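Local coordinates for tRNA (guanine(9)-N1)-methyltransferase (Schizosaccharomyces pombe, PDB 4JWH), which catalyses the S-adenosyl-L-methionine-dependent methylation of guanosine 9 in cytoplasmic tRNA at N1 of the base, at residues R105-C110 with D206-I211; V128-S133 with T253-F258; P141-A146 with R170-T175; S177-F182 with S229-K234. All coordinates share one frame; numbering follows the deposited sequence.

All four contacts belong to one SPOUT-type domain built round a six-stranded parallel sheet. Contact 1 pairs two middle strands, 105-109 and 208-212, and contact 3, its centre about 9 Å away, pairs 143-147, the neighbour of 105-109, with the outermost strand 171-173. Contact 2 packs helices 118-137 and 254-267 over the sheet face carrying Ile106 and Ile211; contact 4 lies on the face carrying Val107 and Ile210, its centre about 21 Å from that of contact 2. Along the chain contacts 3 and 4 follow each other, both between the two segments of contact 2. The segments of contacts 1 and 2 alternate, so distant parts of the sequence meet beside the bound S-adenosyl-L-homocysteine, which both touch.

Contact 1: residues R105-C110 with D206-I211; sequences RIVLDC and DKIYII. With SAH (S-adenosyl-L-homocysteine), chain C.
Ile106 and Leu108 meet Ile211 on one face of a parallel strand pair, while Arg105, Val107 and Asp109 meet Ile208 and Ile210 on the other. The strands 105-109 and 208-211 run parallel, 24° apart in direction, and are joined by four backbone bonds, Tyr209 N to Arg105 O, Val107 N to Tyr209 O, Ile211 N to Val107 O and Asp109 N to Ile211 O. Packing is close among the buried aliphatic side chains. Ile211 has CG1 anti to the carbonyl carbon (chi1 -53°), and the CD1 it carries lies 3.8 Å from Ile106 CG2 and also touches Leu108 CD2, whose chain runs alongside. The other branch, Ile211 CG2, sits 3.6 Å from O2' of S-adenosyl-L-homocysteine. On the reverse face Val107 CG2 is 3.7 Å from Ile208 CG2, and Ile210 CG2 is equally close to Asp109 CB. The Asp109 carboxylate bonds to Tyr191 and forms a salt bridge with Lys227.

The Arg105 end is more open: the residue is partly exposed, with a water at its guanidinium edge. Its chain, bent at chi2 and chi3, lays one guanidinium face over Ile208, with NH2 3.6 Å from Ile208 CG1. The water takes a hydrogen bond from NH2 and also bonds to Lys207 O. An alanine in place of Arg105 would probably leave Ile208 CG1 and CD1 without their flat cover and the water without its arginine partner. Two middle strands of a parallel sheet with helices on both faces belong to the alpha/beta fold of the SPOUT methyltransferases; here Ile211 brings one face to the ligand's ribose.

Contact 2: residues V128-S133 with T253-F258; sequences VTRCHS and TVNQVF. With SAH (S-adenosyl-L-homocysteine), chain C.
Cys131 lies over one face of the Phe258 ring, its CB 4.2 Å from the ring centroid and offset toward the rim in a CH-pi contact. Its thiol reaches beyond the ring: with SG anti to the carbonyl carbon (chi1 -68°), the sulfur stands obliquely to the aromatic face and comes 3.5 Å from Phe258 CB. SG also rests 3.9 Å from Val254 CG1, so the sulfur fills the space between residues one helical turn apart. Over the same face, Cys131 O stands above the rim carbon Phe258 CE2, 3.3 Å from it. Farther toward the surface, Arg130 CB and Asn255 CB touch at 3.9 Å as their side chains cross obliquely.

Helices 118-137 and 254-267 run nearly parallel here, the axes of the two segments 8.6 Å apart and 19° from alignment. Both rest on the central sheet, where Phe258 packs against Ile106 and Val254 against Leu108 and Ile211. The second helix begins with a capping box: Gln256 N bonds to Thr253 OG1, and Thr253 N to Gln256 OE1. Thr253 OG1 in turn donates to Asn255 OD1 from above its carbonyl plane, while Asn255 ND2 bonds to Glu259, which fixes the turn of that amide. On the far flank of the same helix Val257 CG2 lies 3.5 Å from N9 of S-adenosyl-L-homocysteine. No hydrogen bond joins the two segments, though Val254 N has a weak one to Gln127 of helix 118-137; with Thr253, Asn255 and Gln256 bonding within their own helix and its cap, the contact itself rests on sulfur, aromatic and aliphatic packing.

Contact 3: residues P141-A146 with R170-T175; sequences PVELFA and RYNPTT
Strands 143-146 and 171-173 run parallel, 18° apart in direction, pairing Leu144 with Tyr171, Phe145 with Asn172 and Ala146 with Pro173. Backbone bonds link Leu144 N to Arg170 O, Asn172 N to Leu144 O, Ala146 N to Asn172 O and Thr174 N to Ala146 O. These are the two strands of a beta-alpha-beta crossover through helix 151-161, and they form one edge of the sheet. Asn172 dominates the face it shares with Phe145. Its ND2 gives one hydrogen to Leu144 O at 2.8 Å, above that carbonyl plane, so this oxygen is gripped by both nitrogens of Asn172. The other goes to Glu143 OE1 at 3.0 Å, almost straight (177°) and on the anti side of the carboxylate. Thus pinned, the amide lies stacked over the Phe145 ring, planes 19° apart, with Asn172 CB 3.6 Å above the ring centre. Glu143 OE2 hovers over the Arg170 guanidinium, 3.6 Å from NE, a salt bridge by charge only, the oxygen lying well above the guanidinium plane. On the reverse face Leu144 CD2 meets the edge of the Tyr171 ring, 4.2 Å from Tyr171 CD2, and Trp168 packs edge-to-face with that ring.

Contact 4: residues S177-F182 with S229-K234; sequences SYLEEF and SEQGIK
The short helix 178-181, opened by a capping box between Ser177 and Glu180, presents Tyr178 and Leu179 to Gln231 and Ile233, on either side in sequence of Gly232, the positive-phi residue of the Schellman motif that ends helix 223-231. Tyr178 and Gln231 reach toward each other tip to tip, and the phenol OH donates to Gln231 OE1 at 2.7 Å. The ring and the amide are turned almost perpendicular, 87° apart, with OE1 near the ring plane at its edge and 3.1 Å from Tyr178 CE2. Gln231, extended beyond CG, reaches the hydroxyl. Beside this polar link the contact is apolar. Ile233 CD1 also meets the ring at its edge, 3.7 Å from Tyr178 CE2, and lies 4.1 Å from Leu179 CD1 where the two side chains slide past each other. Leu179 CD2 ends 4.0 Å from Gln231 NE2. An alanine in place of Gln231 would probably leave the Tyr178 hydroxyl without its acceptor and Leu179 CD2 without its amide neighbour. The Tyr178 ring itself packs on Val107, Asp109, Leu189 and Ile210 of the sheet. Helices laid on one face of a parallel sheet, the second leading through Gly232 and Ile233 into its edge strand 234-236, are typical of the layered alpha/beta architecture of SPOUT methyltransferases.

Contact 1: residues R105-C110 with D206-I211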
# COMPACT_ATOMS: atom_id res chain seq x y z
N ARG A 105 5.85 0.06 9.03
CA ARG A 105 5.78 -1.00 8.04
C ARG A 105 4.56 -0.73 7.17
O ARG A 105 3.50 -0.42 7.70
CB ARG A 105 5.62 -2.39 8.67
CG ARG A 105 6.93 -3.05 9.12
CD ARG A 105 7.71 -2.18 10.10
NE ARG A 105 6.95 -1.79 11.28
CZ ARG A 105 6.77 -2.55 12.37
NH1 ARG A 105 7.26 -3.79 12.41
NH2 ARG A 105 6.08 -2.06 13.40
N ILE A 106 4.72 -0.82 5.86
CA ILE A 106 3.55 -0.83 4.95
C ILE A 106 3.50 -2.16 4.23
O ILE A 106 4.48 -2.58 3.65
CB ILE A 106 3.53 0.37 3.95
CG1 ILE A 106 3.42 1.71 4.73
CG2 ILE A 106 2.40 0.18 2.88
CD1 ILE A 106 3.28 2.99 3.86
N VAL A 107 2.35 -2.81 4.27
CA VAL A 107 2.19 -4.14 3.69
C VAL A 107 1.34 -4.10 2.42
O VAL A 107 0.17 -3.65 2.45
CB VAL A 107 1.48 -5.09 4.68
CG1 VAL A 107 1.19 -6.43 4.06
CG2 VAL A 107 2.27 -5.23 6.00
N LEU A 108 1.89 -4.62 1.32
CA LEU A 108 1.06 -4.96 0.18
C LEU A 108 0.54 -6.39 0.36
O LEU A 108 1.32 -7.37 0.36
CB LEU A 108 1.82 -4.76 -1.14
CG LEU A 108 2.59 -3.44 -1.27
CD1 LEU A 108 3.32 -3.32 -2.60
CD2 LEU A 108 1.71 -2.19 -0.98
N ASP A 109 -0.78 -6.49 0.57
CA ASP A 109 -1.43 -7.78 0.80
C ASP A 109 -1.69 -8.40 -0.57
O ASP A 109 -2.64 -8.04 -1.26
CB ASP A 109 -2.75 -7.61 1.57
CG ASP A 109 -3.55 -8.90 1.68
OD1 ASP A 109 -3.01 -10.02 1.48
OD2 ASP A 109 -4.74 -8.80 2.03
N CYS A 110 -0.83 -9.34 -0.95
CA CYS A 110 -0.90 -9.91 -2.28
C CYS A 110 -1.64 -11.24 -2.31
O CYS A 110 -1.25 -12.12 -3.05
CB CYS A 110 0.50 -10.06 -2.90
SG CYS A 110 1.45 -8.52 -3.08
N ASP A 206 4.24 3.43 15.27
CA ASP A 206 4.32 2.05 15.76
C ASP A 206 3.32 1.11 15.05
O ASP A 206 3.24 -0.09 15.36
CB ASP A 206 4.29 1.95 17.31
CG ASP A 206 2.95 2.39 17.90
OD1 ASP A 206 2.56 1.89 18.99
OD2 ASP A 206 2.27 3.23 17.26
N LYS A 207 2.63 1.64 14.03
CA LYS A 207 1.60 0.86 13.34
C LYS A 207 2.03 0.28 11.98
O LYS A 207 3.08 0.62 11.40
CB LYS A 207 0.30 1.68 13.21
CG LYS A 207 -0.29 2.12 14.58
CD LYS A 207 -0.94 0.96 15.31
CE LYS A 207 -1.49 1.37 16.65
NZ LYS A 207 -2.46 2.50 16.53
N ILE A 208 1.19 -0.61 11.46
CA ILE A 208 1.53 -1.35 10.29
C ILE A 208 0.32 -1.21 9.41
O ILE A 208 -0.76 -1.63 9.79
CB ILE A 208 1.84 -2.82 10.64
CG1 ILE A 208 3.05 -2.89 11.60
CG2 ILE A 208 2.08 -3.62 9.38
CD1 ILE A 208 3.25 -4.27 12.22
N TYR A 209 0.49 -0.57 8.26
CA TYR A 209 -0.66 -0.21 7.39
C TYR A 209 -0.71 -1.15 6.23
O TYR A 209 0.31 -1.38 5.62
CB TYR A 209 -0.56 1.26 6.92
CG TYR A 209 -0.69 2.14 8.13
CD1 TYR A 209 -1.95 2.37 8.70
CD2 TYR A 209 0.44 2.65 8.78
CE1 TYR A 209 -2.08 3.16 9.86
CE2 TYR A 209 0.32 3.41 9.94
CZ TYR A 209 -0.94 3.65 10.47
OH TYR A 209 -1.09 4.40 11.61
N ILE A 210 -1.88 -1.72 5.95
CA ILE A 210 -2.01 -2.70 4.86
C ILE A 210 -2.73 -2.07 3.68
O ILE A 210 -3.77 -1.45 3.85
CB ILE A 210 -2.77 -3.96 5.30
CG1 ILE A 210 -2.12 -4.58 6.56
CG2 ILE A 210 -2.79 -5.02 4.17
CD1 ILE A 210 -3.11 -5.43 7.36
N ILE A 211 -2.18 -2.26 2.48
CA ILE A 211 -2.86 -1.94 1.21
C ILE A 211 -3.22 -3.24 0.50
O ILE A 211 -2.37 -4.14 0.36
CB ILE A 211 -1.96 -1.07 0.29
CG1 ILE A 211 -1.45 0.17 1.06
CG2 ILE A 211 -2.72 -0.70 -1.01
CD1 ILE A 211 -0.35 0.96 0.37
N SAH C . -12.46 -3.51 -4.11
CA SAH C . -11.07 -3.50 -3.67
CB SAH C . -10.33 -2.51 -4.60
CG SAH C . -9.35 -1.70 -3.86
SD SAH C . -8.20 -0.58 -4.56
C SAH C . -11.07 -3.37 -2.16
O SAH C . -10.25 -2.81 -1.49
OXT SAH C . -11.93 -3.91 -1.53
C5' SAH C . -6.70 -1.18 -3.91
C4' SAH C . -6.33 -0.81 -2.48
O4' SAH C . -6.07 0.55 -2.32
C3' SAH C . -7.35 -1.16 -1.38
O3' SAH C . -7.30 -2.50 -1.00
C2' SAH C . -7.01 -0.22 -0.28
O2' SAH C . -6.01 -0.80 0.49
C1' SAH C . -6.51 0.97 -1.06
N9 SAH C . -7.49 2.06 -1.15
C8 SAH C . -8.01 2.54 -2.25
N7 SAH C . -8.80 3.56 -2.03
C5 SAH C . -8.75 3.79 -0.75
C6 SAH C . -9.35 4.73 0.19
N6 SAH C . -10.17 5.66 -0.24
N1 SAH C . -9.05 4.62 1.46
C2 SAH C . -8.22 3.69 1.90
N3 SAH C . -7.66 2.80 1.13
C4 SAH C . -7.87 2.79 -0.18
O HOH W 1 5.42 0.32 12.75

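Contact 2: residues V128-S133 with T253-F258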
# COMPACT_ATOMS: atom_id res chain seq x y z
N VAL A 128 3.25 -2.25 -7.93
CA VAL A 128 4.18 -2.68 -6.87
C VAL A 128 5.54 -2.04 -7.07
O VAL A 128 6.16 -1.58 -6.12
CB VAL A 128 4.35 -4.23 -6.80
CG1 VAL A 128 5.56 -4.64 -5.92
CG2 VAL A 128 3.05 -4.90 -6.28
N THR A 129 6.02 -2.05 -8.32
CA THR A 129 7.30 -1.41 -8.67
C THR A 129 7.27 0.10 -8.35
O THR A 129 8.24 0.64 -7.80
CB THR A 129 7.62 -1.64 -10.16
OG1 THR A 129 7.67 -3.05 -10.43
CG2 THR A 129 8.95 -0.98 -10.57
N ARG A 130 6.16 0.78 -8.67
CA ARG A 130 6.04 2.21 -8.36
C ARG A 130 6.08 2.45 -6.85
O ARG A 130 6.62 3.46 -6.41
CB ARG A 130 4.80 2.86 -9.01
CG ARG A 130 5.09 3.50 -10.39
CD ARG A 130 4.01 4.47 -10.88
NE ARG A 130 3.22 3.95 -11.99
CZ ARG A 130 2.30 4.67 -12.64
NH1 ARG A 130 2.08 5.93 -12.30
NH2 ARG A 130 1.61 4.13 -13.64
N CYS A 131 5.54 1.52 -6.05
CA CYS A 131 5.59 1.65 -4.56
C CYS A 131 7.05 1.61 -4.10
O CYS A 131 7.47 2.45 -3.29
CB CYS A 131 4.81 0.56 -3.83
SG CYS A 131 2.96 0.59 -4.02
N HIS A 132 7.80 0.64 -4.59
CA HIS A 132 9.24 0.62 -4.29
C HIS A 132 9.95 1.91 -4.75
O HIS A 132 10.74 2.48 -4.00
CB HIS A 132 9.93 -0.60 -4.89
CG HIS A 132 11.41 -0.56 -4.77
ND1 HIS A 132 12.24 -0.32 -5.85
CD2 HIS A 132 12.22 -0.66 -3.69
CE1 HIS A 132 13.50 -0.33 -5.44
NE2 HIS A 132 13.52 -0.54 -4.14
N SER A 133 9.66 2.39 -5.96
CA SER A 133 10.40 3.56 -6.47
C SER A 133 10.05 4.81 -5.65
O SER A 133 10.93 5.60 -5.32
CB SER A 133 10.13 3.80 -7.96
OG SER A 133 10.19 2.56 -8.65
N THR A 253 -5.60 3.69 -6.73
CA THR A 253 -4.82 2.52 -7.08
C THR A 253 -3.86 2.20 -5.91
O THR A 253 -3.63 3.05 -5.03
CB THR A 253 -3.99 2.73 -8.36
OG1 THR A 253 -2.95 3.69 -8.11
CG2 THR A 253 -4.87 3.18 -9.56
N VAL A 254 -3.30 0.99 -5.92
CA VAL A 254 -2.31 0.58 -4.92
C VAL A 254 -1.20 1.64 -4.79
O VAL A 254 -0.92 2.12 -3.69
CB VAL A 254 -1.70 -0.79 -5.25
CG1 VAL A 254 -0.54 -1.12 -4.28
CG2 VAL A 254 -2.78 -1.89 -5.24
N ASN A 255 -0.61 2.04 -5.91
CA ASN A 255 0.51 2.99 -5.84
C ASN A 255 0.06 4.39 -5.46
O ASN A 255 0.81 5.11 -4.84
CB ASN A 255 1.34 3.06 -7.15
CG ASN A 255 0.54 3.64 -8.30
OD1 ASN A 255 -0.33 2.97 -8.83
ND2 ASN A 255 0.77 4.92 -8.62
N GLN A 256 -1.14 4.79 -5.85
CA GLN A 256 -1.62 6.12 -5.44
C GLN A 256 -1.76 6.20 -3.91
O GLN A 256 -1.38 7.20 -3.28
CB GLN A 256 -2.95 6.47 -6.12
CG GLN A 256 -2.79 6.92 -7.57
CD GLN A 256 -4.12 7.13 -8.27
OE1 GLN A 256 -5.09 6.42 -8.01
NE2 GLN A 256 -4.18 8.13 -9.17
N VAL A 257 -2.28 5.14 -3.32
CA VAL A 257 -2.48 5.12 -1.87
C VAL A 257 -1.11 5.11 -1.20
O VAL A 257 -0.86 5.89 -0.30
CB VAL A 257 -3.27 3.84 -1.47
CG1 VAL A 257 -3.23 3.63 0.04
CG2 VAL A 257 -4.72 3.98 -1.96
N PHE A 258 -0.22 4.26 -1.68
CA PHE A 258 1.15 4.24 -1.13
C PHE A 258 1.80 5.62 -1.18
O PHE A 258 2.36 6.10 -0.18
CB PHE A 258 2.07 3.23 -1.82
CG PHE A 258 3.44 3.20 -1.21
CD1 PHE A 258 3.70 2.37 -0.13
CD2 PHE A 258 4.43 4.07 -1.65
CE1 PHE A 258 4.97 2.38 0.50
CE2 PHE A 258 5.68 4.10 -1.03
CZ PHE A 258 5.94 3.25 0.05
N SAH C . -12.46 -3.51 -4.11
CA SAH C . -11.07 -3.50 -3.67
CB SAH C . -10.33 -2.51 -4.60
CG SAH C . -9.35 -1.70 -3.86
SD SAH C . -8.20 -0.58 -4.56
C SAH C . -11.07 -3.37 -2.16
O SAH C . -10.25 -2.81 -1.49
OXT SAH C . -11.93 -3.91 -1.53
C5' SAH C . -6.70 -1.18 -3.91
C4' SAH C . -6.33 -0.81 -2.48
O4' SAH C . -6.07 0.55 -2.32
C3' SAH C . -7.35 -1.16 -1.38
O3' SAH C . -7.30 -2.50 -1.00
C2' SAH C . -7.01 -0.22 -0.28
O2' SAH C . -6.01 -0.80 0.49
C1' SAH C . -6.51 0.97 -1.06
N9 SAH C . -7.49 2.06 -1.15
C8 SAH C . -8.01 2.54 -2.25
N7 SAH C . -8.80 3.56 -2.03
C5 SAH C . -8.75 3.79 -0.75
C6 SAH C . -9.35 4.73 0.19
N6 SAH C . -10.17 5.66 -0.24
N1 SAH C . -9.05 4.62 1.46
C2 SAH C . -8.22 3.69 1.90
N3 SAH C . -7.66 2.80 1.13
C4 SAH C . -7.87 2.79 -0.18

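Contact 3: residues P141-A146 with R170-T175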
# COMPACT_ATOMS: atom_id res chain seq x y z
N PRO A 141 11.61 6.89 4.12
CA PRO A 141 11.28 5.58 3.62
C PRO A 141 10.78 4.69 4.75
O PRO A 141 11.24 4.81 5.87
CB PRO A 141 12.61 5.02 3.09
CG PRO A 141 13.61 6.07 3.26
CD PRO A 141 13.00 7.29 3.82
N VAL A 142 9.87 3.78 4.41
CA VAL A 142 9.37 2.81 5.36
C VAL A 142 9.93 1.46 5.01
O VAL A 142 10.63 1.32 3.99
CB VAL A 142 7.82 2.76 5.32
CG1 VAL A 142 7.26 4.10 5.70
CG2 VAL A 142 7.31 2.35 3.93
N GLU A 143 9.57 0.44 5.80
CA GLU A 143 9.80 -0.94 5.37
C GLU A 143 8.56 -1.44 4.63
O GLU A 143 7.45 -1.53 5.20
CB GLU A 143 10.17 -1.87 6.56
CG GLU A 143 11.63 -1.72 7.07
CD GLU A 143 12.76 -2.19 6.12
OE1 GLU A 143 12.55 -2.92 5.12
OE2 GLU A 143 13.91 -1.84 6.41
N LEU A 144 8.78 -1.72 3.34
CA LEU A 144 7.77 -2.27 2.45
C LEU A 144 7.73 -3.80 2.47
O LEU A 144 8.74 -4.45 2.27
CB LEU A 144 8.00 -1.75 1.01
CG LEU A 144 6.95 -2.05 -0.07
CD1 LEU A 144 5.60 -1.56 0.39
CD2 LEU A 144 7.35 -1.42 -1.47
N PHE A 145 6.55 -4.36 2.74
CA PHE A 145 6.37 -5.80 2.73
C PHE A 145 5.42 -6.13 1.62
O PHE A 145 4.49 -5.33 1.32
CB PHE A 145 5.80 -6.34 4.06
CG PHE A 145 6.83 -6.45 5.17
CD1 PHE A 145 7.23 -7.70 5.67
CD2 PHE A 145 7.39 -5.30 5.72
CE1 PHE A 145 8.17 -7.80 6.71
CE2 PHE A 145 8.33 -5.38 6.74
CZ PHE A 145 8.74 -6.66 7.23
N ALA A 146 5.66 -7.28 0.99
CA ALA A 146 4.69 -7.86 0.05
C ALA A 146 4.33 -9.28 0.54
O ALA A 146 5.13 -10.24 0.39
CB ALA A 146 5.26 -7.89 -1.33
N ARG A 170 14.88 -2.01 1.27
CA ARG A 170 13.75 -1.76 2.19
C ARG A 170 12.49 -2.46 1.68
O ARG A 170 11.38 -1.92 1.75
CB ARG A 170 13.50 -0.25 2.39
CG ARG A 170 14.50 0.46 3.30
CD ARG A 170 13.82 1.54 4.19
NE ARG A 170 14.46 1.59 5.50
CZ ARG A 170 13.84 1.85 6.66
NH1 ARG A 170 12.54 2.12 6.73
NH2 ARG A 170 14.56 1.85 7.78
N TYR A 171 12.68 -3.67 1.17
CA TYR A 171 11.63 -4.42 0.51
C TYR A 171 11.66 -5.86 1.00
O TYR A 171 12.70 -6.51 1.01
CB TYR A 171 11.81 -4.33 -1.00
CG TYR A 171 10.93 -5.24 -1.82
CD1 TYR A 171 11.47 -6.35 -2.48
CD2 TYR A 171 9.57 -4.96 -1.99
CE1 TYR A 171 10.66 -7.18 -3.25
CE2 TYR A 171 8.76 -5.78 -2.75
CZ TYR A 171 9.30 -6.90 -3.38
OH TYR A 171 8.48 -7.72 -4.12
N ASN A 172 10.52 -6.34 1.44
CA ASN A 172 10.44 -7.64 2.08
C ASN A 172 9.31 -8.50 1.51
O ASN A 172 8.19 -8.48 2.05
CB ASN A 172 10.28 -7.44 3.59
CG ASN A 172 11.19 -6.36 4.16
OD1 ASN A 172 12.24 -6.65 4.71
ND2 ASN A 172 10.79 -5.08 4.01
N PRO A 173 9.58 -9.25 0.42
CA PRO A 173 8.54 -10.16 -0.05
C PRO A 173 8.50 -11.45 0.79
O PRO A 173 9.53 -11.86 1.35
CB PRO A 173 8.93 -10.45 -1.50
CG PRO A 173 10.45 -10.30 -1.50
CD PRO A 173 10.75 -9.23 -0.48
N THR A 174 7.32 -12.05 0.91
CA THR A 174 7.18 -13.29 1.67
C THR A 174 5.92 -14.02 1.27
O THR A 174 4.92 -13.39 0.92
CB THR A 174 7.27 -13.06 3.22
OG1 THR A 174 7.28 -14.32 3.88
CG2 THR A 174 6.09 -12.21 3.76
N THR A 175 5.98 -15.35 1.29
CA THR A 175 4.80 -16.16 1.05
C THR A 175 3.89 -16.08 2.28
O THR A 175 2.70 -16.29 2.16
CB THR A 175 5.12 -17.67 0.71
OG1 THR A 175 5.86 -18.24 1.78
CG2 THR A 175 5.93 -17.78 -0.56

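Contact 4: residues S177-F182 with S229-K234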
# COMPACT_ATOMS: atom_id res chain seq x y z
N SER A 177 1.37 -14.81 4.99
CA SER A 177 0.31 -13.79 5.06
C SER A 177 0.77 -12.72 6.04
O SER A 177 1.68 -12.97 6.84
CB SER A 177 -0.97 -14.43 5.60
OG SER A 177 -0.81 -14.65 7.00
N TYR A 178 0.17 -11.52 5.97
CA TYR A 178 0.49 -10.46 6.93
C TYR A 178 0.16 -10.90 8.36
O TYR A 178 0.88 -10.52 9.30
CB TYR A 178 -0.17 -9.08 6.60
CG TYR A 178 -1.70 -9.06 6.44
CD1 TYR A 178 -2.28 -8.97 5.19
CD2 TYR A 178 -2.54 -9.06 7.54
CE1 TYR A 178 -3.69 -8.95 5.03
CE2 TYR A 178 -3.97 -9.02 7.39
CZ TYR A 178 -4.52 -8.98 6.14
OH TYR A 178 -5.89 -8.94 5.98
N LEU A 179 -0.91 -11.68 8.50
CA LEU A 179 -1.37 -12.20 9.79
C LEU A 179 -0.31 -13.13 10.37
O LEU A 179 -0.06 -13.10 11.56
CB LEU A 179 -2.74 -12.90 9.67
CG LEU A 179 -3.57 -13.08 10.96
CD1 LEU A 179 -3.88 -11.75 11.63
CD2 LEU A 179 -4.87 -13.88 10.70
N GLU A 180 0.32 -13.92 9.50
CA GLU A 180 1.42 -14.78 9.90
C GLU A 180 2.64 -13.97 10.26
O GLU A 180 3.18 -14.14 11.34
CB GLU A 180 1.75 -15.83 8.81
CG GLU A 180 0.63 -16.85 8.64
CD GLU A 180 0.84 -17.82 7.47
OE1 GLU A 180 0.43 -19.00 7.63
OE2 GLU A 180 1.36 -17.43 6.40
N GLU A 181 3.05 -13.08 9.35
CA GLU A 181 4.25 -12.30 9.53
C GLU A 181 4.19 -11.35 10.75
O GLU A 181 5.21 -11.13 11.42
CB GLU A 181 4.60 -11.57 8.22
CG GLU A 181 5.78 -10.63 8.26
CD GLU A 181 7.13 -11.34 8.28
OE1 GLU A 181 8.08 -10.74 8.83
OE2 GLU A 181 7.24 -12.48 7.76
N PHE A 182 3.00 -10.81 11.03
CA PHE A 182 2.80 -9.85 12.13
C PHE A 182 1.81 -10.31 13.23
O PHE A 182 1.12 -9.50 13.82
CB PHE A 182 2.36 -8.48 11.58
CG PHE A 182 3.38 -7.86 10.65
CD1 PHE A 182 3.19 -7.90 9.26
CD2 PHE A 182 4.56 -7.31 11.15
CE1 PHE A 182 4.15 -7.35 8.40
CE2 PHE A 182 5.52 -6.74 10.30
CZ PHE A 182 5.32 -6.76 8.93
N SER A 229 -12.21 -7.39 8.74
CA SER A 229 -13.23 -7.60 9.79
C SER A 229 -13.25 -9.03 10.28
O SER A 229 -13.21 -9.28 11.50
CB SER A 229 -14.64 -7.24 9.30
OG SER A 229 -14.62 -5.93 8.80
N GLU A 230 -13.27 -9.98 9.34
CA GLU A 230 -13.26 -11.41 9.72
C GLU A 230 -12.05 -11.75 10.56
O GLU A 230 -12.13 -12.61 11.45
CB GLU A 230 -13.34 -12.32 8.49
CG GLU A 230 -13.69 -13.79 8.76
CD GLU A 230 -12.53 -14.63 9.28
OE1 GLU A 230 -12.78 -15.66 9.95
OE2 GLU A 230 -11.36 -14.26 9.06
N GLN A 231 -10.92 -11.08 10.31
CA GLN A 231 -9.71 -11.31 11.14
C GLN A 231 -9.72 -10.56 12.47
O GLN A 231 -8.84 -10.79 13.29
CB GLN A 231 -8.43 -10.93 10.38
CG GLN A 231 -8.13 -11.78 9.15
CD GLN A 231 -7.05 -11.16 8.26
OE1 GLN A 231 -6.86 -9.94 8.24
NE2 GLN A 231 -6.34 -11.99 7.54
N GLY A 232 -10.65 -9.64 12.66
CA GLY A 232 -10.67 -8.77 13.84
C GLY A 232 -9.65 -7.63 13.82
O GLY A 232 -9.19 -7.21 14.87
N ILE A 233 -9.29 -7.14 12.63
CA ILE A 233 -8.29 -6.06 12.46
C ILE A 233 -9.01 -4.78 12.10
O ILE A 233 -10.00 -4.78 11.37
CB ILE A 233 -7.23 -6.40 11.35
CG1 ILE A 233 -6.34 -7.57 11.77
CG2 ILE A 233 -6.35 -5.20 10.99
CD1 ILE A 233 -5.72 -8.27 10.57
N LYS A 234 -8.48 -3.66 12.58
CA LYS A 234 -9.11 -2.38 12.31
C LYS A 234 -8.85 -1.89 10.88
O LYS A 234 -7.80 -2.17 10.30
CB LYS A 234 -8.68 -1.35 13.36